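Local coordinates for F5/8 type C domain protein (Bacteroides ovatus, PDB 4ZRX), which probably hydrolyses alpha-L-fucosides through a TIM-barrel glycosidase domain of the alpha-L-fucosidase family, which is joined to an F5/8 type C domain of the galactose-binding-like class, at residues L48-N53 against A68-S73; G57-D62 against G294-A299. All coordinates share one frame; numbering follows the deposited sequence.

Contact 1 of 2, residues L48-N53 against A68-S73; sequences LHFGIN and ALFNPS. With EDO (1,2-ethanediol), chain D.
Phe50 and Phe70 meet ring to ring, CE2 of Phe50 lying 3.6 Å from CZ of Phe70. Their planes stand at 70° with centroids 5.6 Å apart, an oblique pair in which CE2 of Phe50 comes to the rim of the Phe70 ring. Both rings reach across because CG lies anti to the backbone N in each (chi1 -173° in Phe50, -175° in Phe70). Pro72 fills in beside them: its CG sits at the edge of the Phe50 ring, 4.1 Å from CZ, while its CD lies over one face of the Phe70 ring, toward the rim. The carbonyl O of Gly51 approaches the Phe70 edge in the ring plane, 3.8 Å from CD1. Farther along, CD1 of Ile52 packs on CB of Phe70 at 4.3 Å, and CB of Leu69 lies 4.4 Å from CG1 of Ile52, a looser apolar contact.

Around this cluster, Phe55 and Phe102 meet the Phe70 ring and Trp80 meets Phe50 edge-to-face. The Phe50 carbonyl is hydrogen-bonded to Thr95 of strand 91-97. On the far side of the backbone, His49 NE2 shares a 2.7 Å hydrogen bond with O1 of a 1,2-ethanediol, probably from the crystallisation liquor, which also bonds His98 and Glu230; Asn328 holds ND1. The segment leaving barrel strand 44-48 thus carries an imidazole on a polar pocket and a phenyl ring in an aromatic cluster. With no hydrogen bond across, van der Waals contact of the rings, Pro72 and Ile52, with Gly51 O at a ring edge, holds the segments, by shape more than directional bonds.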
loop_
_atom_site.group_PDB
_atom_site.type_symbol
_atom_site.label_atom_id
_atom_site.label_comp_id
_atom_site.label_asym_id
_atom_site.label_seq_id
_atom_site.Cartn_x
_atom_site.Cartn_y
_atom_site.Cartn_z
ATOM N N LEU A 48 7.637 9.191 -5.936
ATOM C CA LEU A 48 8.702 8.996 -6.867
ATOM C C LEU A 48 10.034 8.845 -6.137
ATOM O O LEU A 48 10.686 9.846 -5.763
ATOM C CB LEU A 48 8.763 10.178 -7.829
ATOM C CG LEU A 48 7.534 10.431 -8.694
ATOM C CD1 LEU A 48 7.557 11.854 -9.295
ATOM C CD2 LEU A 48 7.457 9.390 -9.811
ATOM N N HIS A 49 10.442 7.621 -5.873
ATOM C CA HIS A 49 11.779 7.352 -5.381
ATOM C C HIS A 49 12.732 7.320 -6.560
ATOM O O HIS A 49 12.651 6.444 -7.426
ATOM C CB HIS A 49 11.847 6.056 -4.600
ATOM C CG HIS A 49 11.313 6.143 -3.219
ATOM N ND1 HIS A 49 9.977 6.300 -2.939
ATOM C CD2 HIS A 49 11.928 6.011 -2.031
ATOM C CE1 HIS A 49 9.810 6.323 -1.634
ATOM N NE2 HIS A 49 10.980 6.123 -1.067
ATOM N N PHE A 50 13.648 8.293 -6.557
ATOM C CA PHE A 50 14.602 8.508 -7.615
ATOM C C PHE A 50 15.813 9.188 -7.013
ATOM O O PHE A 50 15.717 10.063 -6.152
ATOM C CB PHE A 50 13.980 9.372 -8.699
ATOM C CG PHE A 50 14.848 9.508 -9.915
ATOM C CD1 PHE A 50 15.168 8.398 -10.694
ATOM C CD2 PHE A 50 15.301 10.756 -10.295
ATOM C CE1 PHE A 50 15.938 8.538 -11.833
ATOM C CE2 PHE A 50 16.124 10.882 -11.401
ATOM C CZ PHE A 50 16.419 9.788 -12.198
ATOM N N GLY A 51 16.993 8.737 -7.384
ATOM C CA GLY A 51 18.232 9.322 -6.881
ATOM C C GLY A 51 19.443 8.514 -7.246
ATOM O O GLY A 51 19.438 7.737 -8.223
ATOM N N ILE A 52 20.497 8.686 -6.455
ATOM C CA ILE A 52 21.702 7.930 -6.734
ATOM C C ILE A 52 21.464 6.413 -6.530
ATOM O O ILE A 52 22.061 5.603 -7.238
ATOM C CB ILE A 52 22.851 8.501 -5.903
ATOM C CG1 ILE A 52 24.205 8.118 -6.525
ATOM C CG2 ILE A 52 22.688 8.099 -4.485
ATOM C CD1 ILE A 52 25.160 9.246 -6.519
ATOM N N ASN A 53 20.542 6.044 -5.644
ATOM C CA ASN A 53 20.228 4.630 -5.418
ATOM C C ASN A 53 19.704 3.960 -6.676
ATOM O O ASN A 53 19.871 2.736 -6.867
ATOM C CB ASN A 53 19.189 4.440 -4.335
ATOM C CG ASN A 53 19.664 4.765 -2.965
ATOM O OD1 ASN A 53 20.812 5.121 -2.712
ATOM N ND2 ASN A 53 18.751 4.652 -2.044
ATOM N N ALA A 68 29.170 11.016 -9.502
ATOM C CA ALA A 68 29.377 10.611 -10.882
ATOM C C ALA A 68 28.423 9.515 -11.351
ATOM O O ALA A 68 28.136 9.428 -12.524
ATOM C CB ALA A 68 30.810 10.160 -11.127
ATOM N N LEU A 69 27.937 8.698 -10.428
ATOM C CA LEU A 69 27.061 7.611 -10.785
ATOM C C LEU A 69 25.668 8.100 -11.181
ATOM O O LEU A 69 24.956 7.380 -11.883
ATOM C CB LEU A 69 26.922 6.671 -9.616
ATOM C CG LEU A 69 28.217 5.927 -9.338
ATOM C CD1 LEU A 69 28.027 5.090 -8.082
ATOM C CD2 LEU A 69 28.573 5.059 -10.503
ATOM N N PHE A 70 25.296 9.280 -10.699
ATOM C CA PHE A 70 23.955 9.854 -11.071
ATOM C C PHE A 70 23.996 10.340 -12.485
ATOM O O PHE A 70 24.514 11.435 -12.793
ATOM C CB PHE A 70 23.503 10.959 -10.133
ATOM C CG PHE A 70 22.112 11.429 -10.452
ATOM C CD1 PHE A 70 21.035 10.676 -10.048
ATOM C CD2 PHE A 70 21.897 12.526 -11.237
ATOM C CE1 PHE A 70 19.726 11.052 -10.343
ATOM C CE2 PHE A 70 20.599 12.903 -11.545
ATOM C CZ PHE A 70 19.518 12.169 -11.094
ATOM N N ASN A 71 23.471 9.542 -13.399
ATOM C CA ASN A 71 23.516 9.943 -14.785
ATOM C C ASN A 71 22.389 9.382 -15.635
ATOM O O ASN A 71 22.593 8.520 -16.482
ATOM C CB ASN A 71 24.882 9.572 -15.403
ATOM C CG ASN A 71 25.153 10.360 -16.703
ATOM O OD1 ASN A 71 24.497 11.355 -16.995
ATOM N ND2 ASN A 71 26.056 9.864 -17.502
ATOM N N PRO A 72 21.174 9.870 -15.414
ATOM C CA PRO A 72 20.064 9.403 -16.243
ATOM C C PRO A 72 20.217 9.653 -17.706
ATOM O O PRO A 72 20.650 10.758 -18.091
ATOM C CB PRO A 72 18.870 10.196 -15.731
ATOM C CG PRO A 72 19.367 11.106 -14.787
ATOM C CD PRO A 72 20.766 10.900 -14.456
ATOM N N SER A 73 19.945 8.639 -18.537
ATOM C CA SER A 73 20.287 8.777 -19.950
ATOM C C SER A 73 19.343 9.631 -20.763
ATOM O O SER A 73 19.772 10.171 -21.783
ATOM C CB SER A 73 20.465 7.411 -20.591
ATOM O OG SER A 73 19.312 6.606 -20.437
HETATM C C1 EDO D . 10.456 6.013 2.191
HETATM O O1 EDO D . 11.676 5.655 1.542
HETATM C C2 EDO D . 9.673 4.738 2.443
HETATM O O2 EDO D . 10.502 3.813 3.163
#

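Contact 2 of 2, residues G57-D62 against G294-A299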
loop_
_atom_site.group_PDB
_atom_site.type_symbol
_atom_site.label_atom_id
_atom_site.label_comp_id
_atom_site.label_asym_id
_atom_site.label_seq_id
_atom_site.Cartn_x
_atom_site.Cartn_y
_atom_site.Cartn_z
ATOM N N GLY A 57 21.711 0.455 -7.471
ATOM C CA GLY A 57 20.904 -0.708 -7.186
ATOM C C GLY A 57 20.628 -0.937 -5.720
ATOM O O GLY A 57 20.193 -1.983 -5.361
ATOM N N ARG A 58 20.828 0.055 -4.872
ATOM C CA ARG A 58 20.628 -0.096 -3.459
ATOM C C ARG A 58 19.265 0.446 -3.031
ATOM O O ARG A 58 18.775 1.361 -3.625
ATOM C CB ARG A 58 21.701 0.687 -2.725
ATOM C CG ARG A 58 23.060 0.056 -2.885
ATOM C CD ARG A 58 24.043 0.901 -2.182
ATOM N NE ARG A 58 25.346 0.307 -2.346
ATOM C CZ ARG A 58 26.508 0.927 -2.214
ATOM N NH1 ARG A 58 26.603 2.243 -1.908
ATOM N NH2 ARG A 58 27.606 0.191 -2.436
ATOM N N GLU A 59 18.654 -0.129 -2.014
ATOM C CA GLU A 59 17.463 0.451 -1.438
ATOM C C GLU A 59 17.783 1.596 -0.494
ATOM O O GLU A 59 17.038 2.561 -0.446
ATOM C CB GLU A 59 16.590 -0.612 -0.697
ATOM C CG GLU A 59 15.765 -1.450 -1.717
ATOM C CD GLU A 59 14.643 -0.587 -2.324
ATOM O OE1 GLU A 59 13.714 -0.229 -1.557
ATOM O OE2 GLU A 59 14.731 -0.268 -3.535
ATOM N N TRP A 60 18.825 1.428 0.328
ATOM C CA TRP A 60 19.332 2.518 1.145
ATOM C C TRP A 60 20.796 2.712 0.741
ATOM O O TRP A 60 21.579 1.763 0.744
ATOM C CB TRP A 60 19.286 2.196 2.642
ATOM C CG TRP A 60 17.950 2.394 3.318
ATOM C CD1 TRP A 60 16.774 2.714 2.747
ATOM C CD2 TRP A 60 17.690 2.224 4.726
ATOM N NE1 TRP A 60 15.778 2.774 3.708
ATOM C CE2 TRP A 60 16.319 2.499 4.929
ATOM C CE3 TRP A 60 18.489 1.881 5.818
ATOM C CZ2 TRP A 60 15.709 2.424 6.208
ATOM C CZ3 TRP A 60 17.887 1.824 7.096
ATOM C CH2 TRP A 60 16.504 2.093 7.260
ATOM N N GLY A 61 21.151 3.924 0.409
ATOM C CA GLY A 61 22.576 4.264 0.133
ATOM C C GLY A 61 23.299 4.579 1.417
ATOM O O GLY A 61 22.688 4.791 2.476
ATOM N N ASP A 62 24.629 4.688 1.332
ATOM C CA ASP A 62 25.427 4.842 2.559
ATOM C C ASP A 62 26.072 6.207 2.709
ATOM O O ASP A 62 26.786 6.463 3.711
ATOM C CB ASP A 62 26.482 3.745 2.627
ATOM C CG ASP A 62 27.505 3.820 1.486
ATOM O OD1 ASP A 62 27.498 4.754 0.627
ATOM O OD2 ASP A 62 28.332 2.879 1.402
ATOM N N GLY A 294 10.764 -3.248 -4.133
ATOM C CA GLY A 294 11.586 -2.182 -3.598
ATOM C C GLY A 294 10.989 -0.789 -3.930
ATOM O O GLY A 294 10.084 -0.678 -4.741
ATOM N N TRP A 295 11.457 0.228 -3.231
ATOM C CA TRP A 295 11.108 1.603 -3.497
ATOM C C TRP A 295 11.827 2.181 -4.676
ATOM O O TRP A 295 11.262 2.981 -5.429
ATOM C CB TRP A 295 11.343 2.464 -2.239
ATOM C CG TRP A 295 10.527 2.047 -1.042
ATOM C CD1 TRP A 295 10.951 1.315 0.034
ATOM C CD2 TRP A 295 9.171 2.375 -0.814
ATOM N NE1 TRP A 295 9.905 1.143 0.923
ATOM C CE2 TRP A 295 8.794 1.780 0.409
ATOM C CE3 TRP A 295 8.250 3.135 -1.499
ATOM C CZ2 TRP A 295 7.506 1.960 0.960
ATOM C CZ3 TRP A 295 6.977 3.259 -0.998
ATOM C CH2 TRP A 295 6.617 2.700 0.242
ATOM N N PHE A 296 13.126 1.902 -4.800
ATOM C CA PHE A 296 13.877 2.397 -5.925
ATOM C C PHE A 296 13.768 1.425 -7.079
ATOM O O PHE A 296 13.321 0.284 -6.905
ATOM C CB PHE A 296 15.329 2.674 -5.555
ATOM C CG PHE A 296 15.491 3.914 -4.729
ATOM C CD1 PHE A 296 15.360 3.862 -3.358
ATOM C CD2 PHE A 296 15.682 5.143 -5.320
ATOM C CE1 PHE A 296 15.482 5.021 -2.581
ATOM C CE2 PHE A 296 15.783 6.280 -4.559
ATOM C CZ PHE A 296 15.686 6.231 -3.214
ATOM N N TYR A 297 14.081 1.918 -8.264
ATOM C CA TYR A 297 13.995 1.115 -9.478
ATOM C C TYR A 297 15.079 0.019 -9.502
ATOM O O TYR A 297 16.284 0.316 -9.337
ATOM C CB TYR A 297 14.119 1.971 -10.705
ATOM C CG TYR A 297 14.063 1.116 -11.918
ATOM C CD1 TYR A 297 12.833 0.733 -12.491
ATOM C CD2 TYR A 297 15.237 0.647 -12.471
ATOM C CE1 TYR A 297 12.799 -0.124 -13.581
ATOM C CE2 TYR A 297 15.235 -0.189 -13.618
ATOM C CZ TYR A 297 14.010 -0.577 -14.151
ATOM O OH TYR A 297 13.963 -1.411 -15.263
ATOM N N HIS A 298 14.654 -1.222 -9.742
ATOM C CA HIS A 298 15.600 -2.311 -10.011
ATOM C C HIS A 298 15.122 -3.015 -11.237
ATOM O O HIS A 298 13.979 -3.438 -11.283
ATOM C CB HIS A 298 15.603 -3.307 -8.871
ATOM C CG HIS A 298 15.901 -2.673 -7.573
ATOM N ND1 HIS A 298 17.176 -2.316 -7.199
ATOM C CD2 HIS A 298 15.076 -2.250 -6.590
ATOM C CE1 HIS A 298 17.116 -1.689 -6.030
ATOM N NE2 HIS A 298 15.855 -1.634 -5.642
ATOM N N ALA A 299 15.974 -3.170 -12.223
ATOM C CA ALA A 299 15.588 -3.936 -13.436
ATOM C C ALA A 299 15.178 -5.381 -13.130
ATOM O O ALA A 299 14.326 -5.951 -13.825
ATOM C CB ALA A 299 16.684 -3.852 -14.500
#
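Glu59 OE2 is gripped by two donors, His298 NE2 at 2.8 Å and the backbone N of Phe296 at 3.0 Å. The imidazole N-H points almost straight at the oxygen (168°) and reaches its anti side, tilted somewhat out of the carboxylate plane, whereas the Phe296 amide uses the syn lone pair. The other oxygen, OE1, accepts from Trp295 N at 2.8 Å. With its chain bent at chi2 (-71°), the glutamate lays its carboxylate against the backbone of Gly294-Phe296. OE1 lies 3.5 Å from Gly294 CA; a CB on this glycine would run into OE2. The His298 ring is turned 57° from the carboxylate plane, and its CE1 edge faces the Gly57 carbonyl, with CE1 3.2 Å from O. An alanine at Glu59 would probably leave both backbone amides and the imidazole without their shared acceptor and free His298 to turn.

Beyond the carboxylate, the Trp295 indole stacks on His49 and gives its NE1 proton to Glu230, while Arg58 pairs with Glu65. A carboxylate bracing neighbouring backbone amides and a histidine here clasps two loops that follow helix 52-56 and strand 279-290, at the rim of a TIM-barrel pocket consistent with a glycosidase sugar site.

How the contacts relate
Contact 1 is largely buried and apolar, made of aromatic rings, proline and isoleucine; contact 2 is only partly buried and rests on one carboxylate with its three hydrogen bonds. Their centres lie 10 Å apart, and helix 52-56 ties them together: its first part lies in segment 48-53, and segment 57-62 follows directly after its end. Contact 1 therefore joins neighbouring parts of the sequence, whereas contact 2 brings together loops 232 residues apart. They touch directly, Asn53 packing on Phe296 and on the backbone of Glu59. His49, beside the apolar cluster, and Trp295, beside the polar clasp, both border the pocket holding the ethanediol, while the phenylalanine cluster lies well away from it.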